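Local structure of CheC, inhibitor of MCP methylation / FliN fusion protein (Thermotoga maritima, 4HYN) at residues A[188-191]-A[192-195]; A[154-157]-A[158-162]. The protein serves in the flagellar rotor as FliY, a member of the CheC phosphatase family that probably dephosphorylates the chemotaxis response regulator CheY. All blocks are in the same frame, centred on the assembly; numbering follows the deposited sequence.

How the interactions relate
Following the chain from the N terminus, interaction 2 comes first: residues 154-162 end the long loop after strand 133-143 and turn it into strand 161-171. Strand 177-184 follows as its antiparallel neighbour and runs into helix 185-200, where interaction 1 joins successive turns at residues 188-195. The two are in series, neither nesting nor crossing, and each is local. The centres of interactions 1 and 2 lie 18 Å apart, and the two do not touch. A backbone hydrogen bond between Asp161 and Ala185 ties strand 161-171 to helix 185-200. Interaction 2 thus leads into a strand lying between 35-46 and 177-184, while interaction 1 sits on a helix packed against helices 6-30 and 103-128.

Interaction 1: residues A[188-191]-A[192-195]; sequences VKKM and YEYF
Within helix 185-200, the last helix of the chain, Lys190 reaches forward to two residues of the next turn, Glu193 and Tyr194. Helical i to i+4 bonds run beneath: Tyr192 N donates to Val188 O at 2.9 Å, and Phe195 N to Met191 O at 2.9 Å. Bends at chi2 (-59°) and chi3 (109°) carry the Lys190 chain forward along the helix and bring its ammonium over one face of the Tyr194 ring, offset toward the rim. Lys190 NZ lies 3.5 Å from the centroid of the Tyr194 ring and 20° off its normal, a cation-pi contact, with CD of the same lysine near the ring's CE1. Glu193 crosses the lysine chain at about a right angle, and its OE1 makes a salt bridge of 3.2 Å with Lys190 NZ. The charge therefore has a carboxylate and an aromatic face as mates, which probably limits how far the lysine end can swing. Lys189 takes a lesser share: its CD is 3.6 Å from Glu193 OE2, while its ammonium stays farther off. Tyr194 OH makes a weak hydrogen bond to Gly68 O, which may help to hold the far end of the ring. Met191 turns to the buried side, its side chain meeting Ile15 of helix 6-30 and Leu124 of helix 103-128. Pairing of a side chain with residues three and four positions ahead is characteristic of an alpha helix, where one turn brings them to the same side.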
loop_
_atom_site.group_PDB
_atom_site.type_symbol
_atom_site.label_atom_id
_atom_site.label_comp_id
_atom_site.label_asym_id
_atom_site.label_seq_id
_atom_site.Cartn_x
_atom_site.Cartn_y
_atom_site.Cartn_z
ATOM N N VAL A 188 9.545 4.727 -8.592
ATOM C CA VAL A 188 8.548 5.238 -9.532
ATOM C C VAL A 188 9.177 5.499 -10.903
ATOM O O VAL A 188 8.607 5.122 -11.934
ATOM C CB VAL A 188 7.891 6.533 -9.004
ATOM C CG1 VAL A 188 7.044 7.198 -10.089
ATOM C CG2 VAL A 188 7.039 6.216 -7.801
ATOM N N LYS A 189 10.355 6.126 -10.902
ATOM C CA LYS A 189 11.087 6.429 -12.138
ATOM C C LYS A 189 11.453 5.120 -12.845
ATOM O O LYS A 189 11.415 5.024 -14.072
ATOM C CB LYS A 189 12.370 7.218 -11.827
ATOM C CG LYS A 189 13.065 7.766 -13.066
ATOM C CD LYS A 189 14.566 7.462 -13.118
ATOM C CE LYS A 189 15.392 8.539 -12.420
ATOM N NZ LYS A 189 16.866 8.324 -12.572
ATOM N N LYS A 190 11.795 4.113 -12.050
ATOM C CA LYS A 190 12.167 2.804 -12.565
ATOM C C LYS A 190 10.943 2.140 -13.211
ATOM O O LYS A 190 11.046 1.560 -14.289
ATOM C CB LYS A 190 12.717 1.933 -11.436
ATOM C CG LYS A 190 13.914 1.083 -11.810
ATOM C CD LYS A 190 13.602 0.130 -12.952
ATOM C CE LYS A 190 14.306 0.568 -14.227
ATOM N NZ LYS A 190 13.745 -0.067 -15.457
HETATM N N MSE A 191 9.793 2.228 -12.546
HETATM C CA MSE A 191 8.553 1.665 -13.075
HETATM C C MSE A 191 8.151 2.399 -14.354
HETATM O O MSE A 191 7.576 1.807 -15.253
HETATM C CB MSE A 191 7.418 1.789 -12.057
HETATM C CG MSE A 191 7.577 0.961 -10.797
HETATM SE SE MSE A 191 6.142 1.369 -9.546
HETATM C CE MSE A 191 4.659 0.950 -10.704
ATOM N N TYR A 192 8.474 3.687 -14.432
ATOM C CA TYR A 192 8.150 4.488 -15.599
ATOM C C TYR A 192 8.968 4.071 -16.817
ATOM O O TYR A 192 8.480 4.161 -17.940
ATOM C CB TYR A 192 8.344 5.980 -15.309
ATOM C CG TYR A 192 7.674 6.868 -16.328
ATOM C CD1 TYR A 192 6.288 6.825 -16.514
ATOM C CD2 TYR A 192 8.423 7.719 -17.145
ATOM C CE1 TYR A 192 5.661 7.600 -17.492
ATOM C CE2 TYR A 192 7.805 8.504 -18.128
ATOM C CZ TYR A 192 6.422 8.434 -18.297
ATOM O OH TYR A 192 5.806 9.169 -19.293
ATOM N N GLU A 193 10.208 3.629 -16.606
ATOM C CA GLU A 193 11.052 3.188 -17.715
ATOM C C GLU A 193 10.449 1.943 -18.346
ATOM O O GLU A 193 10.435 1.807 -19.562
ATOM C CB GLU A 193 12.476 2.889 -17.242
ATOM C CG GLU A 193 13.301 4.120 -16.901
ATOM C CD GLU A 193 14.572 3.797 -16.115
ATOM O OE1 GLU A 193 15.163 2.707 -16.312
ATOM O OE2 GLU A 193 14.979 4.647 -15.292
ATOM N N TYR A 194 9.954 1.034 -17.512
ATOM C CA TYR A 194 9.325 -0.192 -17.995
ATOM C C TYR A 194 7.982 0.127 -18.651
ATOM O O TYR A 194 7.603 -0.474 -19.660
ATOM C CB TYR A 194 9.066 -1.151 -16.837
ATOM C CG TYR A 194 10.268 -1.914 -16.348
ATOM C CD1 TYR A 194 10.667 -1.832 -15.013
ATOM C CD2 TYR A 194 10.988 -2.746 -17.203
ATOM C CE1 TYR A 194 11.748 -2.558 -14.537
ATOM C CE2 TYR A 194 12.077 -3.480 -16.736
ATOM C CZ TYR A 194 12.450 -3.378 -15.397
ATOM O OH TYR A 194 13.530 -4.081 -14.919
ATOM N N PHE A 195 7.262 1.058 -18.034
ATOM C CA PHE A 195 5.948 1.487 -18.484
ATOM C C PHE A 195 5.957 2.206 -19.834
ATOM O O PHE A 195 5.132 1.914 -20.699
ATOM C CB PHE A 195 5.335 2.392 -17.424
ATOM C CG PHE A 195 3.892 2.727 -17.661
ATOM C CD1 PHE A 195 2.893 1.823 -17.315
ATOM C CD2 PHE A 195 3.530 3.978 -18.153
ATOM C CE1 PHE A 195 1.557 2.155 -17.450
ATOM C CE2 PHE A 195 2.196 4.327 -18.296
ATOM C CZ PHE A 195 1.200 3.413 -17.940
#

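Interaction 2: residues A[154-157]-A[158-162]; sequences VTDN and PEKDV
A type I beta turn runs from Asn157 to Lys160, closed by Lys160 N donating to Asn157 O at 3.0 Å, although the place of that oxygen is less sure. Doubling back through Pro158 and Glu159, the chain brings the Lys160 side chain alongside residues 155-157. At its end the ammonium forms a salt bridge: Lys160 NZ donates to Asp156 OD1 at 2.9 Å, on that oxygen's syn side. The first side-chain bond of Asp156 points away from residues 158-162, but CG sits between the backbone N and the carbonyl carbon (chi1 67°), which swings the carboxylate round to the lysine. On the way there, Lys160 CD lies 3.5 Å from Asn157 CB and 3.4 Å from Asp156 OD1, the chain bending at chi3. A glycine in place of Asn157 removes the CB on which this methylene rests and would probably leave the lysine chain freer to turn away from Asp156. The turn forms the entry to strand 161-171 of the antiparallel sheet, and backbone hydrogen bonds between Pro158 and Lys48 and between Lys160 and Met47 tie it to the chain just after strand 35-46. The carboxylate of Glu159 leads away from residues 154-157 to a salt bridge with Lys48. Farther from the turn the contact becomes apolar. Here Val154 CG1 meets Val162 CG2 at 3.4 Å, the two side chains crossing at about a right angle, and both valines also touch Val182 of strand 177-184. Between this apolar pair and the salt bridge, Thr155 OG1 lies 3.5 Å from Asp161 O.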
loop_
_atom_site.group_PDB
_atom_site.type_symbol
_atom_site.label_atom_id
_atom_site.label_comp_id
_atom_site.label_asym_id
_atom_site.label_seq_id
_atom_site.Cartn_x
_atom_site.Cartn_y
_atom_site.Cartn_z
ATOM N N VAL A 154 12.024 4.155 3.253
ATOM C CA VAL A 154 11.629 4.000 1.857
ATOM C C VAL A 154 12.744 4.615 0.992
ATOM O O VAL A 154 13.047 4.152 -0.103
ATOM C CB VAL A 154 10.291 4.715 1.609
ATOM C CG1 VAL A 154 9.886 4.601 0.156
ATOM C CG2 VAL A 154 9.219 4.109 2.510
ATOM N N THR A 155 13.378 5.637 1.546
ATOM C CA THR A 155 14.488 6.341 0.930
ATOM C C THR A 155 15.581 6.334 2.009
ATOM O O THR A 155 15.282 6.106 3.186
ATOM C CB THR A 155 14.066 7.786 0.584
ATOM O OG1 THR A 155 13.696 7.864 -0.798
ATOM C CG2 THR A 155 15.169 8.767 0.871
ATOM N N ASP A 156 16.833 6.548 1.617
ATOM C CA ASP A 156 17.944 6.560 2.572
ATOM C C ASP A 156 18.473 7.960 2.932
ATOM O O ASP A 156 19.513 8.084 3.573
ATOM C CB ASP A 156 19.095 5.683 2.056
ATOM C CG ASP A 156 19.761 6.247 0.792
ATOM O OD1 ASP A 156 19.113 7.010 0.032
ATOM O OD2 ASP A 156 20.945 5.914 0.556
ATOM N N ASN A 157 17.778 9.006 2.502
ATOM C CA ASN A 157 18.187 10.381 2.786
ATOM C C ASN A 157 16.942 11.250 2.942
ATOM O O ASN A 157 16.040 11.203 2.110
ATOM C CB ASN A 157 19.055 10.929 1.647
ATOM C CG ASN A 157 19.733 12.241 2.003
ATOM O OD1 ASN A 157 20.907 12.257 2.373
ATOM N ND2 ASN A 157 19.000 13.345 1.894
ATOM N N PRO A 158 16.883 12.064 4.009
ATOM C CA PRO A 158 15.735 12.940 4.257
ATOM C C PRO A 158 15.376 13.911 3.131
ATOM O O PRO A 158 14.245 14.388 3.072
ATOM C CB PRO A 158 16.115 13.660 5.553
ATOM C CG PRO A 158 17.614 13.560 5.614
ATOM C CD PRO A 158 17.870 12.171 5.097
ATOM N N GLU A 159 16.307 14.176 2.219
ATOM C CA GLU A 159 16.018 15.086 1.114
ATOM C C GLU A 159 15.592 14.380 -0.170
ATOM O O GLU A 159 15.268 15.039 -1.161
ATOM C CB GLU A 159 17.198 16.024 0.827
ATOM C CG GLU A 159 17.532 17.005 1.959
ATOM C CD GLU A 159 16.410 17.991 2.263
ATOM O OE1 GLU A 159 15.823 18.559 1.316
ATOM O OE2 GLU A 159 16.126 18.209 3.458
ATOM N N LYS A 160 15.627 13.051 -0.187
ATOM C CA LYS A 160 15.197 12.333 -1.383
ATOM C C LYS A 160 13.682 12.171 -1.348
ATOM O O LYS A 160 13.087 11.986 -0.284
ATOM C CB LYS A 160 15.911 10.984 -1.517
ATOM C CG LYS A 160 17.387 11.131 -1.824
ATOM C CD LYS A 160 18.177 9.855 -1.593
ATOM C CE LYS A 160 18.310 9.034 -2.858
ATOM N NZ LYS A 160 19.367 7.977 -2.734
ATOM N N ASP A 161 13.059 12.262 -2.513
ATOM C CA ASP A 161 11.611 12.164 -2.590
ATOM C C ASP A 161 10.950 10.798 -2.575
ATOM O O ASP A 161 11.559 9.753 -2.849
ATOM C CB ASP A 161 11.067 13.038 -3.724
ATOM C CG ASP A 161 11.159 14.538 -3.405
ATOM O OD1 ASP A 161 11.855 14.918 -2.439
ATOM O OD2 ASP A 161 10.532 15.344 -4.121
ATOM N N VAL A 162 9.665 10.849 -2.262
ATOM C CA VAL A 162 8.832 9.687 -2.140
ATOM C C VAL A 162 7.444 10.020 -2.694
ATOM O O VAL A 162 7.109 11.193 -2.911
ATOM C CB VAL A 162 8.738 9.330 -0.638
ATOM C CG1 VAL A 162 7.466 9.880 -0.020
ATOM C CG2 VAL A 162 8.897 7.854 -0.417
#